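Long-range contacts in polyketide cyclase / dehydrase and lipid transport (Nitrosospira multiformis, PDB 3P51), which is of unknown function but probably binds a small hydrophobic ligand in the pocket of a Bet v 1-like fold: residues Phe58-Ile63 against Tyr74-Gly79; Lys35-Val40 against Arg52-Glu57. All coordinates share one frame; numbering follows the deposited sequence.

Contact 1 (Phe58-Ile63 against Tyr74-Gly79); sequences FLDTLI and YSMDEG
The carbonyl oxygen of Leu-59 is gripped by two successive amides of the facing strand: Asp-77 N binds it at 2.7 Å, nearly in line with the C=O bond, and Glu-78 N adds a weak bond at 3.3 Å. Both residues therefore face Leu-59, which makes a classic beta bulge in the antiparallel hairpin of strands 58-66 and 71-78, part of the curved sheet of the Bet v 1-like fold. Beyond the bulge the ladder is regular, with Thr-61 and Ser-75 exchanging both of their backbone bonds.

The bulge turns CB of Asp-77 toward strand 58-63, and chi1 of -47° sets CG anti to the carbonyl carbon, beside the backbone N; from there the carboxylate meets Thr-61. OD2 of Asp-77 takes Thr-61 OG1 on its syn lone pair at 2.5 Å, the two side chains crossing at about a right angle, while OD1 accepts Ser-75 OG at 2.7 Å. With both oxygens held, the carboxylate's rotation is fixed; Arg-51 completes the cluster through a salt bridge to Asp-77 OD2 and a bond to Thr-61 OG1.

On the other face, Asp-60 lies alongside Tyr-74, its CG 3.8 Å from Tyr-74 CD1 and the carboxylate turned 35° from the ring. OD2 of Asp-60 pairs with Arg-52, and Tyr-74 OH bonds to Tyr-129 and Trp-110. Further along, the selenium of selenomethionine Met-76 sits at the edge of the Phe-58 ring, 4.0 Å from CD1, in a Met-aromatic contact. Helix 120-139 packs on this pair, Tyr-124 touching Phe-58 and Met-125 touching Met-76.

Contact 2 (Lys35-Val40 against Arg52-Glu57); sequences KSCKKV and RLLNGE
Arg-52 starts its path against Lys-38, its CB 3.6 Å from Lys-38 O. The chain then runs extended from CG to NE; CD passes Cys-37 SG at 4.2 Å, NE joins the salt bridge to Asp-60, and NH1 donates to Phe-24 O, while the guanidinium makes cation-pi contacts with Phe-24 and Tyr-74. Cys-37 SG also meets Leu-54 CD2, at 3.4 Å.

Two nearly straight backbone bonds between Lys-38 and Leu-53, each 2.8 Å from N to O, hold the strands together, and Asn-55 N donates a third, to Ser-36 O at 3.0 Å. The Asn-55 side chain then extends the pairing: OD1 accepts Lys-35 N at 2.7 Å, in the plane of the amide, and weakly Ser-36 N, while ND2 donates to Leu-33 O. An alanine here would probably leave Lys-35 N and Leu-33 O without these partners and set the loop before strand 37-40 freer to move. A water bridges Ser-36 OG, Leu-53 O and Gly-56 N, donating to the carbonyl and accepting from the amide.

Strands 37-40 and 51-54 thus form an antiparallel beta hairpin at one margin of the seven-stranded sheet of this Bet v 1-like fold.

In the fold
Contacts 1 and 2 are successive hairpins of one antiparallel sheet: strand 51-54 of contact 2 is the neighbour of strand 58-66 of contact 1. Contact 1 lies further in and is partly buried; one face combines aromatic rings and selenium with a buried carboxylate, while a bulge in its backbone brings Asp-77 into a polar cluster with Thr-61 and Ser-75. Contact 2 is a surface contact on strand 37-40, one of the two edge strands within the chain; it has fewer backbone bonds, supplemented by an asparagine side chain and a bridging water. Besides the Asp-60 to Arg-52 salt bridge, packing joins them, with Leu-59 CD1 3.4 Å from Arg-52 O. Contact 1 alone reaches another chain, Ile-63 packing on Ile-68 of the second subunit.

Contact 1 (Phe58-Ile63 against Tyr74-Gly79)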
# COMPACT_ATOMS: atom_id res chain seq x y z
N PHE A 58 16.25 23.58 -5.75
CA PHE A 58 15.24 22.54 -5.65
C PHE A 58 14.02 23.08 -4.93
O PHE A 58 14.10 23.38 -3.74
CB PHE A 58 15.75 21.34 -4.85
CG PHE A 58 16.82 20.55 -5.54
CD1 PHE A 58 16.48 19.55 -6.45
CD2 PHE A 58 18.15 20.76 -5.25
CE1 PHE A 58 17.45 18.80 -7.06
CE2 PHE A 58 19.14 20.01 -5.87
CZ PHE A 58 18.79 19.03 -6.77
N LEU A 59 12.90 23.19 -5.63
CA LEU A 59 11.64 23.54 -4.97
C LEU A 59 10.77 22.29 -4.75
O LEU A 59 10.27 21.71 -5.71
CB LEU A 59 10.87 24.57 -5.81
CG LEU A 59 9.53 25.06 -5.24
CD1 LEU A 59 9.72 25.80 -3.92
CD2 LEU A 59 8.81 25.94 -6.27
N ASP A 60 10.60 21.88 -3.48
CA ASP A 60 9.79 20.70 -3.11
C ASP A 60 8.47 21.10 -2.44
O ASP A 60 8.43 22.05 -1.67
CB ASP A 60 10.54 19.84 -2.08
CG ASP A 60 11.77 19.13 -2.65
OD1 ASP A 60 11.89 18.98 -3.88
OD2 ASP A 60 12.62 18.71 -1.83
N THR A 61 7.41 20.33 -2.71
CA THR A 61 6.16 20.42 -1.94
C THR A 61 5.86 19.10 -1.23
O THR A 61 5.97 18.03 -1.83
CB THR A 61 4.98 20.75 -2.86
OG1 THR A 61 5.23 21.99 -3.53
CG2 THR A 61 3.71 20.90 -2.05
N LEU A 62 5.48 19.17 0.05
CA LEU A 62 5.09 17.98 0.81
C LEU A 62 3.71 17.54 0.34
O LEU A 62 2.73 18.29 0.45
CB LEU A 62 5.06 18.29 2.31
CG LEU A 62 4.82 17.16 3.31
CD1 LEU A 62 5.89 16.07 3.19
CD2 LEU A 62 4.79 17.71 4.74
N ILE A 63 3.61 16.32 -0.20
CA ILE A 63 2.35 15.84 -0.75
C ILE A 63 1.72 14.72 0.08
O ILE A 63 0.55 14.38 -0.09
CB ILE A 63 2.52 15.38 -2.21
CG1 ILE A 63 3.41 14.13 -2.27
CG2 ILE A 63 3.11 16.52 -3.08
CD1 ILE A 63 3.69 13.64 -3.69
N TYR A 74 7.04 13.82 -1.40
CA TYR A 74 7.03 15.17 -1.91
C TYR A 74 7.16 15.19 -3.42
O TYR A 74 7.70 14.25 -4.02
CB TYR A 74 8.20 15.96 -1.30
CG TYR A 74 9.53 15.29 -1.55
CD1 TYR A 74 10.30 15.61 -2.67
CD2 TYR A 74 10.03 14.33 -0.67
CE1 TYR A 74 11.52 14.99 -2.91
CE2 TYR A 74 11.24 13.72 -0.90
CZ TYR A 74 11.98 14.05 -2.01
OH TYR A 74 13.19 13.42 -2.23
N SER A 75 6.67 16.26 -4.03
CA SER A 75 6.93 16.52 -5.44
C SER A 75 8.12 17.45 -5.54
O SER A 75 8.29 18.35 -4.72
CB SER A 75 5.71 17.18 -6.10
OG SER A 75 5.36 18.40 -5.46
N MSE A 76 8.97 17.22 -6.54
CA MSE A 76 9.99 18.20 -6.88
C MSE A 76 9.44 19.09 -8.00
O MSE A 76 9.33 18.66 -9.15
CB MSE A 76 11.27 17.51 -7.35
CG MSE A 76 12.42 18.48 -7.51
SE MSE A 76 13.73 17.84 -8.81
CE MSE A 76 14.34 16.29 -7.77
N ASP A 77 9.10 20.32 -7.65
CA ASP A 77 8.46 21.24 -8.59
C ASP A 77 9.46 21.98 -9.48
O ASP A 77 9.15 22.34 -10.62
CB ASP A 77 7.59 22.24 -7.81
CG ASP A 77 6.70 21.57 -6.76
OD1 ASP A 77 6.21 20.45 -7.01
OD2 ASP A 77 6.50 22.17 -5.68
N GLU A 78 10.66 22.23 -8.96
CA GLU A 78 11.72 22.80 -9.77
C GLU A 78 13.04 22.18 -9.34
O GLU A 78 13.18 21.76 -8.20
CB GLU A 78 11.81 24.33 -9.62
CG GLU A 78 10.51 25.09 -9.77
CD GLU A 78 10.17 25.44 -11.21
OE1 GLU A 78 10.89 25.01 -12.15
OE2 GLU A 78 9.16 26.15 -11.39
N GLY A 79 14.00 22.13 -10.26
CA GLY A 79 15.31 21.63 -9.93
C GLY A 79 16.30 21.97 -11.02
O GLY A 79 15.89 22.36 -12.11

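Contact 2 (Lys35-Val40 against Arg52-Glu57)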
# COMPACT_ATOMS: atom_id res chain seq x y z
N LYS A 35 23.00 22.52 1.36
CA LYS A 35 23.68 23.66 1.96
C LYS A 35 22.69 24.65 2.59
O LYS A 35 23.04 25.37 3.53
CB LYS A 35 24.54 24.38 0.92
CG LYS A 35 25.56 23.49 0.26
CD LYS A 35 26.43 22.78 1.28
CE LYS A 35 27.55 21.99 0.62
NZ LYS A 35 28.25 21.12 1.61
N SER A 36 21.48 24.69 2.07
CA SER A 36 20.45 25.56 2.62
C SER A 36 19.08 24.96 2.39
O SER A 36 18.82 24.34 1.36
CB SER A 36 20.52 26.95 1.97
OG SER A 36 20.24 26.87 0.59
N CYS A 37 18.19 25.16 3.35
CA CYS A 37 16.83 24.65 3.25
C CYS A 37 15.89 25.72 3.75
O CYS A 37 15.78 25.95 4.95
CB CYS A 37 16.69 23.37 4.07
SG CYS A 37 15.02 22.62 4.09
N LYS A 38 15.22 26.40 2.81
CA LYS A 38 14.32 27.50 3.16
C LYS A 38 12.85 27.12 3.07
O LYS A 38 12.40 26.59 2.05
CB LYS A 38 14.58 28.71 2.26
CG LYS A 38 16.02 29.21 2.29
CD LYS A 38 16.35 29.88 3.61
CE LYS A 38 17.80 30.38 3.61
NZ LYS A 38 17.92 31.73 4.21
N LYS A 39 12.10 27.40 4.13
CA LYS A 39 10.65 27.26 4.13
C LYS A 39 10.01 28.19 3.09
O LYS A 39 10.36 29.36 2.99
CB LYS A 39 10.10 27.60 5.51
CG LYS A 39 8.58 27.71 5.60
CD LYS A 39 8.13 27.83 7.07
CE LYS A 39 6.61 27.91 7.22
NZ LYS A 39 6.06 29.21 6.75
N VAL A 40 9.06 27.65 2.33
CA VAL A 40 8.31 28.45 1.36
C VAL A 40 6.83 28.13 1.49
O VAL A 40 6.45 26.96 1.63
CB VAL A 40 8.76 28.16 -0.09
CG1 VAL A 40 7.93 28.97 -1.08
CG2 VAL A 40 10.25 28.46 -0.26
N ARG A 52 9.54 23.85 0.27
CA ARG A 52 10.88 24.22 0.66
C ARG A 52 11.70 24.46 -0.58
O ARG A 52 11.42 23.88 -1.63
CB ARG A 52 11.53 23.13 1.51
CG ARG A 52 11.64 21.78 0.83
CD ARG A 52 12.12 20.68 1.79
NE ARG A 52 12.38 19.43 1.07
CZ ARG A 52 12.65 18.26 1.65
NH1 ARG A 52 12.69 18.17 2.97
NH2 ARG A 52 12.88 17.19 0.91
N LEU A 53 12.70 25.32 -0.44
CA LEU A 53 13.71 25.52 -1.47
C LEU A 53 15.08 25.10 -0.92
O LEU A 53 15.53 25.62 0.09
CB LEU A 53 13.73 27.00 -1.88
CG LEU A 53 14.68 27.32 -3.03
CD1 LEU A 53 14.06 26.83 -4.34
CD2 LEU A 53 14.96 28.81 -3.09
N LEU A 54 15.73 24.16 -1.60
CA LEU A 54 17.05 23.68 -1.18
C LEU A 54 18.15 24.15 -2.13
O LEU A 54 17.99 24.09 -3.35
CB LEU A 54 17.07 22.16 -1.13
CG LEU A 54 15.82 21.47 -0.59
CD1 LEU A 54 15.88 19.97 -0.88
CD2 LEU A 54 15.65 21.73 0.90
N ASN A 55 19.27 24.59 -1.56
CA ASN A 55 20.41 25.04 -2.36
C ASN A 55 20.01 26.11 -3.36
O ASN A 55 20.70 26.31 -4.36
CB ASN A 55 21.08 23.87 -3.09
CG ASN A 55 21.69 22.84 -2.15
OD1 ASN A 55 21.81 23.09 -0.95
ND2 ASN A 55 22.11 21.70 -2.69
N GLY A 56 18.90 26.78 -3.10
CA GLY A 56 18.42 27.83 -3.98
C GLY A 56 17.92 27.34 -5.33
O GLY A 56 17.76 28.13 -6.26
N GLU A 57 17.67 26.04 -5.47
CA GLU A 57 17.31 25.53 -6.79
C GLU A 57 16.33 24.36 -6.83
O GLU A 57 15.67 24.14 -7.84
CB GLU A 57 18.57 25.22 -7.61
CG GLU A 57 19.46 24.17 -6.97
CD GLU A 57 20.77 23.99 -7.74
OE1 GLU A 57 21.09 24.86 -8.57
OE2 GLU A 57 21.47 22.98 -7.51
O HOH W 1 17.75 27.32 -0.41